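Local coordinates for protein halogenase PltM (Pseudomonas fluorescens, PDB 6BZN) that halogenates phenolic compounds as a flavin-dependent halogenase, accepting an unusual range of substrates and halides, at residues Ser78-Ile83 / Leu364-Leu369; Phe218-Leu223 / Asn314-Ile319; Thr238-Glu243 / Asn516-Lys521. All blocks are in the same frame, centred on the assembly; numbering follows the deposited sequence.

Contact 1. Residues Ser78-Ile83 / Leu364-Leu369; sequences SKRFDI and LAPKVL
Beside helix 33-44, which follows the GxGxxG pattern of what is probably a Rossmann-type FAD-binding fold, the C-terminal part of helix 68-81 packs against the long helix 352-374, and F81 and R80 reach across to A365, P366 and L369. The side chain of A34, seen to bind FAD, is about 12 Å from that of A365. The backbones stay apart, with R80 and P366 the nearest pair of CA atoms at 9.5 Å, and side chains bridge the gap. F81 does most of the work with the far end of its ring: CZ sits 3.6 Å from A365 CB, while P366 CD and L369 CD1 lie at the ring edge, close to its plane. The ring is sent across by a first torsion that sets CG anti to the carbonyl carbon (chi1 -63°), and V41 touches both F81 and A365, so helix 33-44 packs into the same junction. Cutting F81 back to an alanine would probably open a gap between the two helices and take from A365 and L369 the apolar contact that the ring gives them. R80 runs beside the phenyl, its CG 3.5 Å above the plane of the F81 ring and displaced toward the rim. Its chain bends at chi2 (63°), and the guanidinium then meets P366 while forming a salt bridge through NH2 to D448 of helix 444-452. That same nitrogen, R80 NH2, rests 3.6 Å from P366 CG.

Contact 2. Residues Phe218-Leu223 / Asn314-Ile319; sequences FFTHML and NAREWI
Strand 218-223 pairs antiparallel with 314-319 in two short ladders whose register slips by two residues: F219 and I319 form a hydrogen-bonded pair, M222 and N314 a non-hydrogen-bonded one. F219 N gives a bond to I319 O and I319 N returns one to F219 O, both 3.0 Å; past the irregular middle, A315 N bonds to H221 O at 2.9 Å. Where the chains part, a water donates to F219 O and to E317 O. The W318 indole packs against T220 and M222. T220 CG2 stands over the six-membered ring of W318, 3.5 Å from the centroid and 8° off the normal, a nearly axial CH-pi contact. With OG1 anti to the backbone N (chi1 -167°), the methyl is the branch turned to the indole. The extended M222 chain brings CE to 3.5 Å from W318 CZ2. I319 CB lies over the F219 ring, 4.0 Å from its centroid, and I319 CG2 reaches F219 CZ. F219 also touches V62, seen to bind FAD, so this sheet edge probably borders the flavin site. H221 and R316 run side by side, their ring and guanidinium planes 79° apart, and a second water joins H221 ND1 to R316 NH1. H221 NE2 is hydrogen-bonded to E64, and F60 meets both residues, edge-to-face with H221 and by cation-pi with R316. Strand 313-321 is outermost in a mixed sheet; strand 273-281 flanks 215-223 on its other side, and helix 291-301 packs against F218, M222 and W318, its E292 accepting from W318 NE1.

Contact 3. Residues Thr238-Glu243 / Asn516-Lys521; sequences TRSPIE and NRFILK
Apolar contacts centre on F518, in the loop after helix 488-502, whose ring lies against the turn that leaves helix 235-238, away from the annotated sites. S240 CA stands over one ring face, 3.8 Å from the centroid and 16° off the normal, a CH-pi contact made by backbone rather than side chain. P241 CD comes obliquely to the root of the same ring, 3.5 Å from F518 CG, and P241 CG reaches L520 CD2 at the margin. F518 CG is anti to the carbonyl carbon (chi1 -55°), which carries the ring across to S240. Hydrogen bonds within each segment shape the two loops: T238 OG1 accepts from S240 N in an ST turn, N516 OD1 accepts from F518 N in an Asx turn, and S240 OG donates to a lone pair of I242 O at 2.7 Å. Between the segments the polar link is water. Two waters both donate to T238 O, one accepting from R517 NH1 at 2.8 Å and the other from R517 NH2 at 3.0 Å; R517 NH1 also bonds to L126 O of strand 126-131. With no direct hydrogen bond between the loops, the direct contact is apolar, F518 against S240 and P241 with L520 at the margin, and the cationic R517 is tied to the helix-end carbonyl through solvent.

Contact 1 is the buried one, joining two helices beside the probable FAD-binding fold, while contacts 2 and 3 are partly buried. Contacts 1 and 2 lie on opposite sides of the chain's centre, about 25 Å apart at their nearest atoms, and contact 2 is nested within the loop that contact 1 closes. Contact 3 alternates with both along the sequence and ties the C-terminal region to an earlier loop. Contact 2 includes the outermost strand 313-321 of a mixed sheet; contact 3 lies in loops that touch the other outermost strand, 126-131. Chemistry follows place: backbone bonding plus aromatic packing and waters in contact 2, side chains alone in contact 1, and apolar packing round an aromatic ring plus bridging waters in contact 3.

Contact 1. Residues Ser78-Ile83 / Leu364-Leu369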
# COMPACT_ATOMS: atom_id res chain seq x y z
N SER A 78 -0.96 16.13 6.74
CA SER A 78 -0.43 17.47 6.55
C SER A 78 -1.31 18.54 7.20
O SER A 78 -0.82 19.42 7.90
CB SER A 78 -0.28 17.75 5.05
OG SER A 78 0.26 19.04 4.82
N LYS A 79 -2.62 18.44 7.00
CA LYS A 79 -3.55 19.45 7.51
C LYS A 79 -3.82 19.25 9.00
O LYS A 79 -3.86 20.22 9.75
CB LYS A 79 -4.86 19.43 6.72
CG LYS A 79 -5.62 20.75 6.78
CD LYS A 79 -4.95 21.80 5.90
CE LYS A 79 -5.62 23.16 5.98
NZ LYS A 79 -5.18 24.03 4.84
N ARG A 80 -3.99 18.00 9.42
CA ARG A 80 -4.22 17.67 10.83
C ARG A 80 -3.10 18.16 11.74
O ARG A 80 -3.37 18.56 12.87
CB ARG A 80 -4.42 16.16 11.00
CG ARG A 80 -4.53 15.64 12.42
CD ARG A 80 -5.76 16.21 13.11
NE ARG A 80 -5.88 15.71 14.47
CZ ARG A 80 -5.19 16.17 15.52
NH1 ARG A 80 -4.31 17.16 15.38
NH2 ARG A 80 -5.41 15.65 16.72
N PHE A 81 -1.86 18.15 11.26
CA PHE A 81 -0.71 18.55 12.08
C PHE A 81 0.01 19.81 11.60
O PHE A 81 1.04 20.16 12.16
CB PHE A 81 0.25 17.36 12.26
CG PHE A 81 -0.37 16.20 12.98
CD1 PHE A 81 -0.55 16.24 14.35
CD2 PHE A 81 -0.84 15.08 12.29
CE1 PHE A 81 -1.16 15.19 15.03
CE2 PHE A 81 -1.44 14.03 12.96
CZ PHE A 81 -1.60 14.08 14.33
N ASP A 82 -0.55 20.49 10.60
CA ASP A 82 0.02 21.74 10.06
C ASP A 82 1.49 21.56 9.64
O ASP A 82 2.37 22.31 10.05
CB ASP A 82 -0.13 22.91 11.07
CG ASP A 82 0.41 24.25 10.52
OD1 ASP A 82 0.20 24.55 9.32
OD2 ASP A 82 1.08 25.00 11.30
N ILE A 83 1.75 20.53 8.83
CA ILE A 83 3.04 20.37 8.21
C ILE A 83 2.82 20.34 6.70
O ILE A 83 2.58 19.28 6.13
CB ILE A 83 3.77 19.08 8.68
CG1 ILE A 83 3.83 19.04 10.20
CG2 ILE A 83 5.16 19.06 8.08
CD1 ILE A 83 4.56 17.86 10.81
N LEU A 364 -3.29 6.94 15.27
CA LEU A 364 -2.44 6.75 16.45
C LEU A 364 -1.92 8.06 17.07
O LEU A 364 -1.89 8.21 18.30
CB LEU A 364 -1.24 5.85 16.09
CG LEU A 364 -0.20 5.60 17.19
CD1 LEU A 364 -0.79 4.82 18.35
CD2 LEU A 364 1.02 4.91 16.59
N ALA A 365 -1.49 9.00 16.23
CA ALA A 365 -0.72 10.16 16.71
C ALA A 365 -1.50 11.01 17.73
O ALA A 365 -0.94 11.36 18.76
CB ALA A 365 -0.19 11.01 15.56
N PRO A 366 -2.80 11.30 17.47
CA PRO A 366 -3.58 12.05 18.47
C PRO A 366 -3.69 11.33 19.80
O PRO A 366 -3.71 11.99 20.84
CB PRO A 366 -4.95 12.19 17.81
CG PRO A 366 -4.67 12.11 16.36
CD PRO A 366 -3.60 11.06 16.26
N LYS A 367 -3.74 9.99 19.76
CA LYS A 367 -3.83 9.20 20.98
C LYS A 367 -2.52 9.20 21.76
O LYS A 367 -2.53 9.21 22.98
CB LYS A 367 -4.28 7.78 20.66
CG LYS A 367 -5.64 7.75 19.96
CD LYS A 367 -6.04 6.34 19.60
CE LYS A 367 -7.31 6.32 18.75
NZ LYS A 367 -8.48 6.81 19.54
N VAL A 368 -1.40 9.17 21.05
CA VAL A 368 -0.09 9.23 21.71
C VAL A 368 0.08 10.61 22.37
O VAL A 368 0.57 10.70 23.50
CB VAL A 368 1.05 8.91 20.71
CG1 VAL A 368 2.43 9.18 21.32
CG2 VAL A 368 0.96 7.45 20.30
N LEU A 369 -0.36 11.66 21.68
CA LEU A 369 -0.32 13.01 22.24
C LEU A 369 -1.18 13.13 23.49
O LEU A 369 -0.74 13.72 24.49
CB LEU A 369 -0.78 14.05 21.22
CG LEU A 369 0.10 14.28 20.00
CD1 LEU A 369 -0.59 15.33 19.13
CD2 LEU A 369 1.49 14.73 20.38

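Contact 2. Residues Phe218-Leu223 / Asn314-Ile319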
# COMPACT_ATOMS: atom_id res chain seq x y z
N PHE A 218 9.42 -11.32 -6.37
CA PHE A 218 10.74 -10.99 -6.91
C PHE A 218 10.67 -9.55 -7.41
O PHE A 218 9.77 -9.24 -8.21
CB PHE A 218 11.07 -11.84 -8.12
CG PHE A 218 11.18 -13.33 -7.87
CD1 PHE A 218 10.04 -14.12 -7.84
CD2 PHE A 218 12.42 -13.94 -7.79
CE1 PHE A 218 10.13 -15.50 -7.68
CE2 PHE A 218 12.53 -15.31 -7.62
CZ PHE A 218 11.38 -16.10 -7.57
N PHE A 219 11.59 -8.69 -7.00
CA PHE A 219 11.53 -7.29 -7.42
C PHE A 219 12.89 -6.64 -7.61
O PHE A 219 13.90 -7.02 -6.99
CB PHE A 219 10.67 -6.45 -6.48
CG PHE A 219 10.98 -6.64 -5.02
CD1 PHE A 219 10.43 -7.70 -4.31
CD2 PHE A 219 11.83 -5.77 -4.36
CE1 PHE A 219 10.72 -7.89 -2.97
CE2 PHE A 219 12.11 -5.95 -3.01
CZ PHE A 219 11.55 -7.01 -2.32
N THR A 220 12.90 -5.66 -8.50
CA THR A 220 14.12 -4.93 -8.84
C THR A 220 13.75 -3.63 -9.56
O THR A 220 12.56 -3.35 -9.80
CB THR A 220 15.07 -5.80 -9.71
OG1 THR A 220 16.36 -5.19 -9.76
CG2 THR A 220 14.55 -5.97 -11.13
N HIS A 221 14.77 -2.87 -9.91
CA HIS A 221 14.63 -1.73 -10.78
C HIS A 221 15.46 -1.93 -12.04
O HIS A 221 16.58 -2.44 -11.98
CB HIS A 221 15.10 -0.44 -10.09
CG HIS A 221 14.16 0.08 -9.05
ND1 HIS A 221 14.47 1.18 -8.28
CD2 HIS A 221 12.94 -0.33 -8.65
CE1 HIS A 221 13.46 1.44 -7.46
NE2 HIS A 221 12.51 0.55 -7.67
N MET A 222 14.91 -1.50 -13.18
CA MET A 222 15.54 -1.72 -14.48
C MET A 222 15.63 -0.47 -15.32
O MET A 222 14.81 0.46 -15.20
CB MET A 222 14.79 -2.77 -15.29
CG MET A 222 14.68 -4.13 -14.61
SD MET A 222 14.09 -5.33 -15.82
CE MET A 222 13.87 -6.75 -14.76
N LEU A 223 16.62 -0.47 -16.21
CA LEU A 223 16.76 0.54 -17.26
C LEU A 223 16.24 0.01 -18.58
O LEU A 223 16.24 -1.19 -18.82
CB LEU A 223 18.23 0.87 -17.50
CG LEU A 223 18.94 1.58 -16.36
CD1 LEU A 223 20.44 1.34 -16.45
CD2 LEU A 223 18.58 3.05 -16.44
N ASN A 314 19.00 -4.90 -15.87
CA ASN A 314 18.76 -4.81 -14.45
C ASN A 314 19.72 -3.80 -13.85
O ASN A 314 20.90 -3.83 -14.18
CB ASN A 314 18.95 -6.19 -13.83
CG ASN A 314 18.14 -6.38 -12.59
OD1 ASN A 314 17.56 -5.43 -12.07
ND2 ASN A 314 18.12 -7.60 -12.08
N ALA A 315 19.22 -2.89 -13.02
CA ALA A 315 20.04 -1.85 -12.37
C ALA A 315 20.35 -2.13 -10.91
O ALA A 315 21.01 -1.33 -10.27
CB ALA A 315 19.35 -0.51 -12.48
N ARG A 316 19.80 -3.22 -10.38
CA ARG A 316 20.05 -3.68 -9.02
C ARG A 316 20.08 -5.21 -9.03
O ARG A 316 19.68 -5.83 -10.03
CB ARG A 316 18.88 -3.36 -8.08
CG ARG A 316 18.21 -2.02 -8.17
CD ARG A 316 17.13 -1.93 -7.10
NE ARG A 316 17.71 -2.24 -5.80
CZ ARG A 316 18.49 -1.42 -5.10
NH1 ARG A 316 18.76 -0.18 -5.52
NH2 ARG A 316 19.01 -1.85 -3.96
N GLU A 317 20.45 -5.81 -7.91
CA GLU A 317 20.23 -7.24 -7.70
C GLU A 317 18.75 -7.47 -7.45
O GLU A 317 18.09 -6.68 -6.77
CB GLU A 317 21.04 -7.78 -6.51
CG GLU A 317 22.54 -7.63 -6.66
CD GLU A 317 23.08 -8.14 -8.00
OE1 GLU A 317 22.91 -9.35 -8.28
OE2 GLU A 317 23.68 -7.33 -8.76
N TRP A 318 18.21 -8.54 -8.03
CA TRP A 318 16.88 -9.02 -7.67
C TRP A 318 16.82 -9.32 -6.17
O TRP A 318 17.80 -9.80 -5.60
CB TRP A 318 16.52 -10.31 -8.42
CG TRP A 318 16.17 -10.19 -9.86
CD1 TRP A 318 16.98 -10.48 -10.93
CD2 TRP A 318 14.92 -9.78 -10.41
NE1 TRP A 318 16.31 -10.28 -12.10
CE2 TRP A 318 15.04 -9.85 -11.81
CE3 TRP A 318 13.71 -9.36 -9.86
CZ2 TRP A 318 13.99 -9.50 -12.67
CZ3 TRP A 318 12.67 -9.02 -10.71
CH2 TRP A 318 12.82 -9.10 -12.10
N ILE A 319 15.68 -9.03 -5.56
CA ILE A 319 15.39 -9.50 -4.21
C ILE A 319 14.26 -10.51 -4.34
O ILE A 319 13.30 -10.25 -5.06
CB ILE A 319 14.94 -8.34 -3.30
CG1 ILE A 319 16.06 -7.31 -3.12
CG2 ILE A 319 14.45 -8.86 -1.94
CD1 ILE A 319 17.15 -7.76 -2.17
O HOH W 1 16.02 -5.26 -5.92
O HOH W 2 17.06 1.54 -7.43

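Contact 3. Residues Thr238-Glu243 / Asn516-Lys521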
# COMPACT_ATOMS: atom_id res chain seq x y z
N THR A 238 -5.79 -0.04 -28.30
CA THR A 238 -6.41 -0.43 -27.03
C THR A 238 -7.67 0.36 -26.73
O THR A 238 -8.54 -0.13 -26.03
CB THR A 238 -5.43 -0.28 -25.85
OG1 THR A 238 -5.05 1.08 -25.73
CG2 THR A 238 -4.22 -1.15 -26.05
N ARG A 239 -7.74 1.59 -27.23
CA ARG A 239 -8.81 2.54 -26.90
C ARG A 239 -8.81 2.94 -25.42
O ARG A 239 -9.81 3.44 -24.90
CB ARG A 239 -10.20 2.00 -27.29
CG ARG A 239 -10.28 1.38 -28.68
CD ARG A 239 -11.72 0.99 -29.00
NE ARG A 239 -11.84 0.20 -30.22
CZ ARG A 239 -12.99 -0.20 -30.77
NH1 ARG A 239 -12.97 -0.92 -31.90
NH2 ARG A 239 -14.17 0.12 -30.23
N SER A 240 -7.68 2.74 -24.73
CA SER A 240 -7.58 3.16 -23.35
C SER A 240 -7.56 4.69 -23.32
O SER A 240 -6.86 5.30 -24.11
CB SER A 240 -6.32 2.62 -22.70
OG SER A 240 -6.20 3.18 -21.40
N PRO A 241 -8.30 5.30 -22.39
CA PRO A 241 -8.25 6.74 -22.21
C PRO A 241 -6.91 7.26 -21.65
O PRO A 241 -6.67 8.47 -21.70
CB PRO A 241 -9.38 7.00 -21.23
CG PRO A 241 -9.48 5.75 -20.44
CD PRO A 241 -9.15 4.65 -21.38
N ILE A 242 -6.06 6.38 -21.11
CA ILE A 242 -4.75 6.77 -20.59
C ILE A 242 -3.68 5.87 -21.16
O ILE A 242 -3.94 4.70 -21.44
CB ILE A 242 -4.70 6.71 -19.04
CG1 ILE A 242 -5.05 5.30 -18.52
CG2 ILE A 242 -5.64 7.74 -18.45
CD1 ILE A 242 -4.83 5.10 -17.03
N GLU A 243 -2.47 6.41 -21.35
CA GLU A 243 -1.32 5.59 -21.71
C GLU A 243 -1.05 4.63 -20.56
O GLU A 243 -0.96 5.07 -19.40
CB GLU A 243 -0.06 6.43 -21.91
CG GLU A 243 -0.06 7.39 -23.08
CD GLU A 243 1.12 8.35 -23.01
OE1 GLU A 243 2.25 7.93 -22.70
OE2 GLU A 243 0.91 9.55 -23.26
N ASN A 516 -17.93 -1.91 -21.05
CA ASN A 516 -17.07 -0.76 -20.84
C ASN A 516 -15.90 -1.13 -19.91
O ASN A 516 -16.05 -1.15 -18.69
CB ASN A 516 -17.85 0.41 -20.25
CG ASN A 516 -16.97 1.62 -19.98
OD1 ASN A 516 -15.88 1.76 -20.54
ND2 ASN A 516 -17.44 2.50 -19.10
N ARG A 517 -14.73 -1.34 -20.50
CA ARG A 517 -13.53 -1.76 -19.76
C ARG A 517 -12.69 -0.62 -19.17
O ARG A 517 -11.68 -0.88 -18.51
CB ARG A 517 -12.69 -2.63 -20.67
CG ARG A 517 -13.39 -3.93 -20.96
CD ARG A 517 -12.64 -4.88 -21.86
NE ARG A 517 -12.56 -4.47 -23.27
CZ ARG A 517 -11.52 -3.87 -23.86
NH1 ARG A 517 -10.44 -3.52 -23.17
NH2 ARG A 517 -11.56 -3.60 -25.16
N PHE A 518 -13.10 0.62 -19.41
CA PHE A 518 -12.41 1.81 -18.95
C PHE A 518 -13.43 2.70 -18.28
O PHE A 518 -13.93 3.66 -18.86
CB PHE A 518 -11.76 2.52 -20.14
CG PHE A 518 -10.85 1.64 -20.93
CD1 PHE A 518 -9.62 1.25 -20.41
CD2 PHE A 518 -11.22 1.17 -22.18
CE1 PHE A 518 -8.79 0.42 -21.12
CE2 PHE A 518 -10.38 0.34 -22.90
CZ PHE A 518 -9.16 -0.04 -22.37
N ILE A 519 -13.73 2.35 -17.03
CA ILE A 519 -14.76 3.04 -16.26
C ILE A 519 -14.30 4.45 -15.89
O ILE A 519 -13.29 4.61 -15.21
CB ILE A 519 -15.10 2.24 -14.99
CG1 ILE A 519 -15.74 0.91 -15.38
CG2 ILE A 519 -16.02 3.03 -14.07
CD1 ILE A 519 -15.71 -0.14 -14.29
N LEU A 520 -15.06 5.46 -16.32
CA LEU A 520 -14.68 6.87 -16.11
C LEU A 520 -15.33 7.44 -14.86
O LEU A 520 -16.40 7.00 -14.44
CB LEU A 520 -15.08 7.72 -17.32
CG LEU A 520 -14.60 7.25 -18.69
CD1 LEU A 520 -15.10 8.21 -19.77
CD2 LEU A 520 -13.08 7.13 -18.76
N LYS A 521 -14.66 8.43 -14.26
CA LYS A 521 -15.23 9.17 -13.14
C LYS A 521 -16.38 10.07 -13.58
O LYS A 521 -16.56 10.34 -14.77
CB LYS A 521 -14.18 10.07 -12.46
CG LYS A 521 -13.60 9.50 -11.18
CD LYS A 521 -12.45 8.56 -11.43
CE LYS A 521 -11.56 8.40 -10.20
NZ LYS A 521 -12.19 7.52 -9.18
O HOH W 3 -8.42 -2.66 -24.85
O HOH W 4 -10.60 -1.54 -27.11